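Local coordinates for oxalate-binding protein (Thermotoga maritima, PDB 1O4T), which binds oxalate beside a manganese ion within a homodimer of cupin-fold subunits, and is probably an oxalate decarboxylase, at residues I26-I31 and E40-H45; F59-L64 and D123-A128. All blocks are in the same frame, centred on the assembly; numbering follows the deposited sequence.

Interaction 1 of 2, residues I26-I31 and E40-H45; sequences ITPERI and EVEMAH
I31 crosses the side chain of M43 on the adjacent strand at a slant, its CD1 4.0 Å from M43 CB and nearly as close to the methyl CE at the end of the thioether. The chi1 of I31 (-57°) sets CG1 beside its own backbone N, and from there CD1 reaches the methionine. Branched and thioether side chains suit this side of the sheet, which V41 and M43 share and where M34 and M62 add further apolar cover. E29, on the same side, is long enough to pass M43 and meet H45. Its OE2 accepts a 2.6 Å hydrogen bond from H45 NE2; OE2 lies within 3° of the imidazole plane, and NE2 meets it on its anti side, somewhat out of the carboxylate plane. CG of E29 lies between the backbone N and the carbonyl carbon (chi1 71°), and the extended chain beyond it carries the carboxylate to the imidazole. The two strands form an antiparallel beta hairpin at the margin of the six-stranded sheet of this cupin. E29 pairs with M43 and I31 with V41 through two backbone hydrogen bonds each, with E29 N to M43 O at 2.7 Å. Between them, R30 faces E42 as a non-hydrogen-bonded pair on the other side of the sheet. R30 instead leans toward E40: its CD packs 3.3 Å from E40 OE1, while E40 OE2 stands over one guanidinium face, 3.8 Å from R30 NE, a long salt bridge of charge alone. P28 lays its ring carbons CB and CG against the E42 carboxylate.

Interaction 2 of 2, residues F59-L64 and D123-A128; sequences FARMKL and DLEFLA
R61 and E125 form the salt bridge of this pairing, with R61 NE 2.9 Å from E125 OE1 and R61 NH2 equally near that oxygen. The arginine reaches diagonally past its direct partner L127: CG is anti to the backbone N (chi1 -168°) and the chain stays extended to NE. The guanidinium and carboxylate planes are 50° apart. E125 OE2, the other oxygen, rests 3.6 Å from K63 CD, where the aliphatic part of the lysine runs beside the glutamate. Six backbone hydrogen bonds join the antiparallel strands at A60–A128, M62–F126 and L64–L124; that from M62 N to F126 O is nearly straight, at 177°. On the apolar side, M62 CB sits over one face of the F126 ring, 3.8 Å from its centroid, a CH-pi contact. M62 CG comes within 3.5 Å of F126 CE1, and L64 CD1 approaches CE2 at 3.8 Å. A60 and A128 pair on the same side as M62 and F126; A60 touches M43 and A128 touches E80. F59 and L127 meet each other and also pack on I81 and Y83 of the second subunit, respectively. Within the sheet, strand 40-45 flanks 56-64, and strand 78-86 flanks 124-132.

In the fold
Interaction 1 and interaction 2, with centres 9 Å apart, join four strands adjacent in one antiparallel sheet, in the order 29-32, 40-45, 56-64 and 124-132. Strands 40-45 and 56-64 provide the seam: A44 N lies 2.9 Å from R61 O, a probable hydrogen bond, and E42 OE1 and K63 NZ form a long, weak ion pair at 3.4 Å. Both contacts border the oxalate pocket, the M43 and A128 side chains each about 5 Å from the bound ion. The F126 ring meets that of Y82, which binds oxalate. Neither contact supplies a metal ligand; the side chain of M43 is about 8 Å and that of A128 about 7 Å from the manganese ion.

Interaction 1 of 2, residues I26-I31 and E40-H45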
loop_
_atom_site.group_PDB
_atom_site.type_symbol
_atom_site.label_atom_id
_atom_site.label_comp_id
_atom_site.label_asym_id
_atom_site.label_seq_id
_atom_site.Cartn_x
_atom_site.Cartn_y
_atom_site.Cartn_z
ATOM N N ILE A 26 -13.109 6.061 -7.298
ATOM C CA ILE A 26 -13.360 4.703 -7.782
ATOM C C ILE A 26 -14.592 4.205 -7.045
ATOM O O ILE A 26 -14.659 4.291 -5.814
ATOM C CB ILE A 26 -12.192 3.756 -7.440
ATOM C CG1 ILE A 26 -10.883 4.151 -8.146
ATOM C CG2 ILE A 26 -12.586 2.291 -7.729
ATOM C CD1 ILE A 26 -10.657 3.564 -9.515
ATOM N N THR A 27 -15.556 3.665 -7.779
ATOM C CA THR A 27 -16.763 3.131 -7.157
ATOM C C THR A 27 -16.461 1.753 -6.561
ATOM O O THR A 27 -16.058 0.826 -7.252
ATOM C CB THR A 27 -17.917 3.054 -8.158
ATOM O OG1 THR A 27 -18.127 4.343 -8.750
ATOM C CG2 THR A 27 -19.237 2.764 -7.444
ATOM N N PRO A 28 -16.632 1.623 -5.263
ATOM C CA PRO A 28 -16.333 0.357 -4.603
ATOM C C PRO A 28 -17.374 -0.699 -4.962
ATOM O O PRO A 28 -18.496 -0.338 -5.319
ATOM C CB PRO A 28 -16.412 0.737 -3.125
ATOM C CG PRO A 28 -16.320 2.247 -3.136
ATOM C CD PRO A 28 -17.114 2.634 -4.301
ATOM N N GLU A 29 -17.003 -1.977 -4.918
ATOM C CA GLU A 29 -18.012 -3.025 -4.957
ATOM C C GLU A 29 -18.368 -3.460 -3.557
ATOM O O GLU A 29 -17.489 -3.733 -2.743
ATOM C CB GLU A 29 -17.634 -4.219 -5.848
ATOM C CG GLU A 29 -16.538 -5.139 -5.376
ATOM C CD GLU A 29 -16.322 -6.316 -6.320
ATOM O OE1 GLU A 29 -17.349 -6.930 -6.704
ATOM O OE2 GLU A 29 -15.133 -6.628 -6.638
ATOM N N ARG A 30 -19.664 -3.512 -3.280
ATOM C CA ARG A 30 -20.141 -3.924 -1.966
ATOM C C ARG A 30 -20.280 -5.439 -2.001
ATOM O O ARG A 30 -20.945 -5.978 -2.884
ATOM C CB ARG A 30 -21.453 -3.214 -1.635
ATOM C CG ARG A 30 -22.142 -3.662 -0.369
ATOM C CD ARG A 30 -23.654 -3.368 -0.383
ATOM N NE ARG A 30 -24.522 -4.407 -0.990
ATOM C CZ ARG A 30 -25.850 -4.273 -1.167
ATOM N NH1 ARG A 30 -26.467 -3.147 -0.811
ATOM N NH2 ARG A 30 -26.566 -5.252 -1.714
ATOM N N ILE A 31 -19.627 -6.122 -1.054
ATOM C CA ILE A 31 -19.621 -7.586 -0.990
ATOM C C ILE A 31 -20.171 -8.008 0.367
ATOM O O ILE A 31 -19.722 -7.519 1.386
ATOM C CB ILE A 31 -18.198 -8.147 -1.160
ATOM C CG1 ILE A 31 -17.582 -7.674 -2.483
ATOM C CG2 ILE A 31 -18.229 -9.670 -1.074
ATOM C CD1 ILE A 31 -16.071 -7.755 -2.522
ATOM N N GLU A 40 -21.361 -6.563 5.547
ATOM C CA GLU A 40 -21.074 -6.098 4.195
ATOM C C GLU A 40 -19.771 -5.320 4.241
ATOM O O GLU A 40 -19.552 -4.523 5.145
ATOM C CB GLU A 40 -22.149 -5.138 3.684
ATOM C CG GLU A 40 -23.508 -5.737 3.380
ATOM C CD GLU A 40 -24.508 -4.677 2.899
ATOM O OE1 GLU A 40 -24.123 -3.484 2.831
ATOM O OE2 GLU A 40 -25.673 -5.027 2.588
ATOM N N VAL A 41 -18.973 -5.509 3.198
ATOM C CA VAL A 41 -17.657 -4.948 3.032
ATOM C C VAL A 41 -17.600 -4.210 1.665
ATOM O O VAL A 41 -18.466 -4.424 0.814
ATOM C CB VAL A 41 -16.712 -6.154 3.177
ATOM C CG1 VAL A 41 -15.702 -6.266 2.082
ATOM C CG2 VAL A 41 -16.162 -6.202 4.589
ATOM N N GLU A 42 -16.678 -3.271 1.488
ATOM C CA GLU A 42 -16.505 -2.559 0.198
ATOM C C GLU A 42 -15.109 -2.743 -0.299
ATOM O O GLU A 42 -14.157 -2.612 0.464
ATOM C CB GLU A 42 -16.753 -1.067 0.305
ATOM C CG GLU A 42 -18.201 -0.701 0.551
ATOM C CD GLU A 42 -18.520 0.682 0.041
ATOM O OE1 GLU A 42 -17.741 1.636 0.316
ATOM O OE2 GLU A 42 -19.543 0.815 -0.664
ATOM N N MET A 43 -14.997 -3.068 -1.579
ATOM C CA MET A 43 -13.709 -3.260 -2.226
ATOM C C MET A 43 -13.585 -2.343 -3.440
ATOM O O MET A 43 -14.381 -2.429 -4.359
ATOM C CB MET A 43 -13.541 -4.706 -2.652
ATOM C CG MET A 43 -12.159 -4.986 -3.254
ATOM S SD MET A 43 -12.056 -6.602 -4.039
ATOM C CE MET A 43 -11.935 -7.525 -2.656
ATOM N N ALA A 44 -12.585 -1.455 -3.398
ATOM C CA ALA A 44 -12.239 -0.569 -4.515
ATOM C C ALA A 44 -10.982 -1.092 -5.192
ATOM O O ALA A 44 -9.895 -1.050 -4.602
ATOM C CB ALA A 44 -12.027 0.859 -4.001
ATOM N N HIS A 45 -11.109 -1.570 -6.430
ATOM C CA HIS A 45 -9.958 -2.061 -7.178
ATOM C C HIS A 45 -9.216 -0.856 -7.762
ATOM O O HIS A 45 -9.792 -0.042 -8.470
ATOM C CB HIS A 45 -10.353 -3.004 -8.292
ATOM C CG HIS A 45 -11.265 -4.107 -7.871
ATOM N ND1 HIS A 45 -10.841 -5.416 -7.754
ATOM C CD2 HIS A 45 -12.586 -4.100 -7.546
ATOM C CE1 HIS A 45 -11.862 -6.166 -7.376
ATOM N NE2 HIS A 45 -12.930 -5.391 -7.234
HETATM O O HOH W 1 -14.190 -1.032 -7.757
#

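Interaction 2 of 2, residues F59-L64 and D123-A128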
loop_
_atom_site.group_PDB
_atom_site.type_symbol
_atom_site.label_atom_id
_atom_site.label_comp_id
_atom_site.label_asym_id
_atom_site.label_seq_id
_atom_site.Cartn_x
_atom_site.Cartn_y
_atom_site.Cartn_z
ATOM N N PHE A 59 -4.860 -5.198 -6.113
ATOM C CA PHE A 59 -4.362 -3.998 -5.465
ATOM C C PHE A 59 -5.609 -3.161 -5.162
ATOM O O PHE A 59 -6.119 -2.469 -6.033
ATOM C CB PHE A 59 -3.335 -3.254 -6.332
ATOM C CG PHE A 59 -2.605 -2.167 -5.601
ATOM C CD1 PHE A 59 -3.211 -0.944 -5.374
ATOM C CD2 PHE A 59 -1.353 -2.384 -5.063
ATOM C CE1 PHE A 59 -2.579 0.078 -4.664
ATOM C CE2 PHE A 59 -0.712 -1.380 -4.319
ATOM C CZ PHE A 59 -1.345 -0.136 -4.110
ATOM N N ALA A 60 -6.126 -3.272 -3.930
ATOM C CA ALA A 60 -7.440 -2.775 -3.605
ATOM C C ALA A 60 -7.466 -2.110 -2.270
ATOM O O ALA A 60 -6.661 -2.424 -1.397
ATOM C CB ALA A 60 -8.427 -3.898 -3.586
ATOM N N ARG A 61 -8.406 -1.189 -2.121
ATOM C CA ARG A 61 -8.685 -0.551 -0.842
ATOM C C ARG A 61 -9.981 -1.152 -0.285
ATOM O O ARG A 61 -11.033 -1.155 -0.989
ATOM C CB ARG A 61 -8.847 0.951 -1.023
ATOM C CG ARG A 61 -8.861 1.714 0.264
ATOM C CD ARG A 61 -9.136 3.208 0.132
ATOM N NE ARG A 61 -9.212 3.807 1.477
ATOM C CZ ARG A 61 -9.122 5.114 1.744
ATOM N NH1 ARG A 61 -8.963 6.004 0.766
ATOM N NH2 ARG A 61 -9.189 5.537 3.004
ATOM N N MET A 62 -9.920 -1.682 0.937
ATOM C CA MET A 62 -11.070 -2.350 1.542
ATOM C C MET A 62 -11.581 -1.442 2.636
ATOM O O MET A 62 -10.772 -0.801 3.270
ATOM C CB MET A 62 -10.628 -3.626 2.212
ATOM C CG MET A 62 -9.912 -4.612 1.296
ATOM S SD MET A 62 -11.006 -5.205 0.124
ATOM C CE MET A 62 -12.331 -5.823 1.220
ATOM N N LYS A 63 -12.901 -1.406 2.819
ATOM C CA LYS A 63 -13.555 -0.723 3.909
ATOM C C LYS A 63 -14.463 -1.713 4.605
ATOM O O LYS A 63 -15.377 -2.271 3.981
ATOM C CB LYS A 63 -14.386 0.408 3.361
ATOM C CG LYS A 63 -15.052 1.258 4.430
ATOM C CD LYS A 63 -15.631 2.534 3.802
ATOM C CE LYS A 63 -17.101 2.443 3.624
ATOM N NZ LYS A 63 -17.653 3.732 3.003
ATOM N N LEU A 64 -14.188 -1.947 5.888
ATOM C CA LEU A 64 -14.996 -2.794 6.772
ATOM C C LEU A 64 -15.770 -1.920 7.777
ATOM O O LEU A 64 -15.185 -1.354 8.718
ATOM C CB LEU A 64 -14.102 -3.772 7.538
ATOM C CG LEU A 64 -13.855 -5.105 6.829
ATOM C CD1 LEU A 64 -13.281 -4.916 5.397
ATOM C CD2 LEU A 64 -12.950 -6.023 7.677
ATOM N N ASP A 123 -15.059 2.930 10.703
ATOM C CA ASP A 123 -14.629 2.085 9.620
ATOM C C ASP A 123 -13.166 1.677 9.766
ATOM O O ASP A 123 -12.313 2.493 10.086
ATOM C CB ASP A 123 -14.830 2.777 8.259
ATOM C CG ASP A 123 -16.296 3.047 7.932
ATOM O OD1 ASP A 123 -17.204 2.371 8.459
ATOM O OD2 ASP A 123 -16.618 3.940 7.127
ATOM N N LEU A 124 -12.887 0.403 9.504
ATOM C CA LEU A 124 -11.531 -0.089 9.357
ATOM C C LEU A 124 -11.223 -0.096 7.843
ATOM O O LEU A 124 -11.897 -0.777 7.099
ATOM C CB LEU A 124 -11.421 -1.510 9.909
ATOM C CG LEU A 124 -10.185 -2.368 9.644
ATOM C CD1 LEU A 124 -8.936 -1.782 10.282
ATOM C CD2 LEU A 124 -10.483 -3.760 10.176
ATOM N N GLU A 125 -10.241 0.662 7.391
ATOM C CA GLU A 125 -9.857 0.586 5.994
ATOM C C GLU A 125 -8.424 0.131 5.853
ATOM O O GLU A 125 -7.574 0.429 6.683
ATOM C CB GLU A 125 -10.036 1.929 5.337
ATOM C CG GLU A 125 -11.382 2.568 5.615
ATOM C CD GLU A 125 -11.811 3.574 4.556
ATOM O OE1 GLU A 125 -11.246 3.533 3.458
ATOM O OE2 GLU A 125 -12.755 4.371 4.812
ATOM N N PHE A 126 -8.148 -0.592 4.778
ATOM C CA PHE A 126 -6.812 -1.030 4.513
ATOM C C PHE A 126 -6.599 -1.308 3.036
ATOM O O PHE A 126 -7.548 -1.563 2.264
ATOM C CB PHE A 126 -6.474 -2.276 5.334
ATOM C CG PHE A 126 -7.430 -3.435 5.148
ATOM C CD1 PHE A 126 -7.135 -4.460 4.278
ATOM C CD2 PHE A 126 -8.598 -3.510 5.903
ATOM C CE1 PHE A 126 -8.036 -5.525 4.114
ATOM C CE2 PHE A 126 -9.480 -4.568 5.781
ATOM C CZ PHE A 126 -9.187 -5.590 4.895
ATOM N N LEU A 127 -5.338 -1.280 2.671
ATOM C CA LEU A 127 -4.888 -1.691 1.365
ATOM C C LEU A 127 -4.585 -3.164 1.326
ATOM O O LEU A 127 -3.963 -3.672 2.233
ATOM C CB LEU A 127 -3.608 -0.916 1.078
ATOM C CG LEU A 127 -3.517 -0.178 -0.212
ATOM C CD1 LEU A 127 -4.662 0.824 -0.356
ATOM C CD2 LEU A 127 -2.098 0.480 -0.228
ATOM N N ALA A 128 -4.982 -3.849 0.261
ATOM C CA ALA A 128 -4.710 -5.289 0.080
ATOM C C ALA A 128 -4.018 -5.509 -1.246
ATOM O O ALA A 128 -4.513 -5.064 -2.281
ATOM C CB ALA A 128 -5.980 -6.069 0.150
#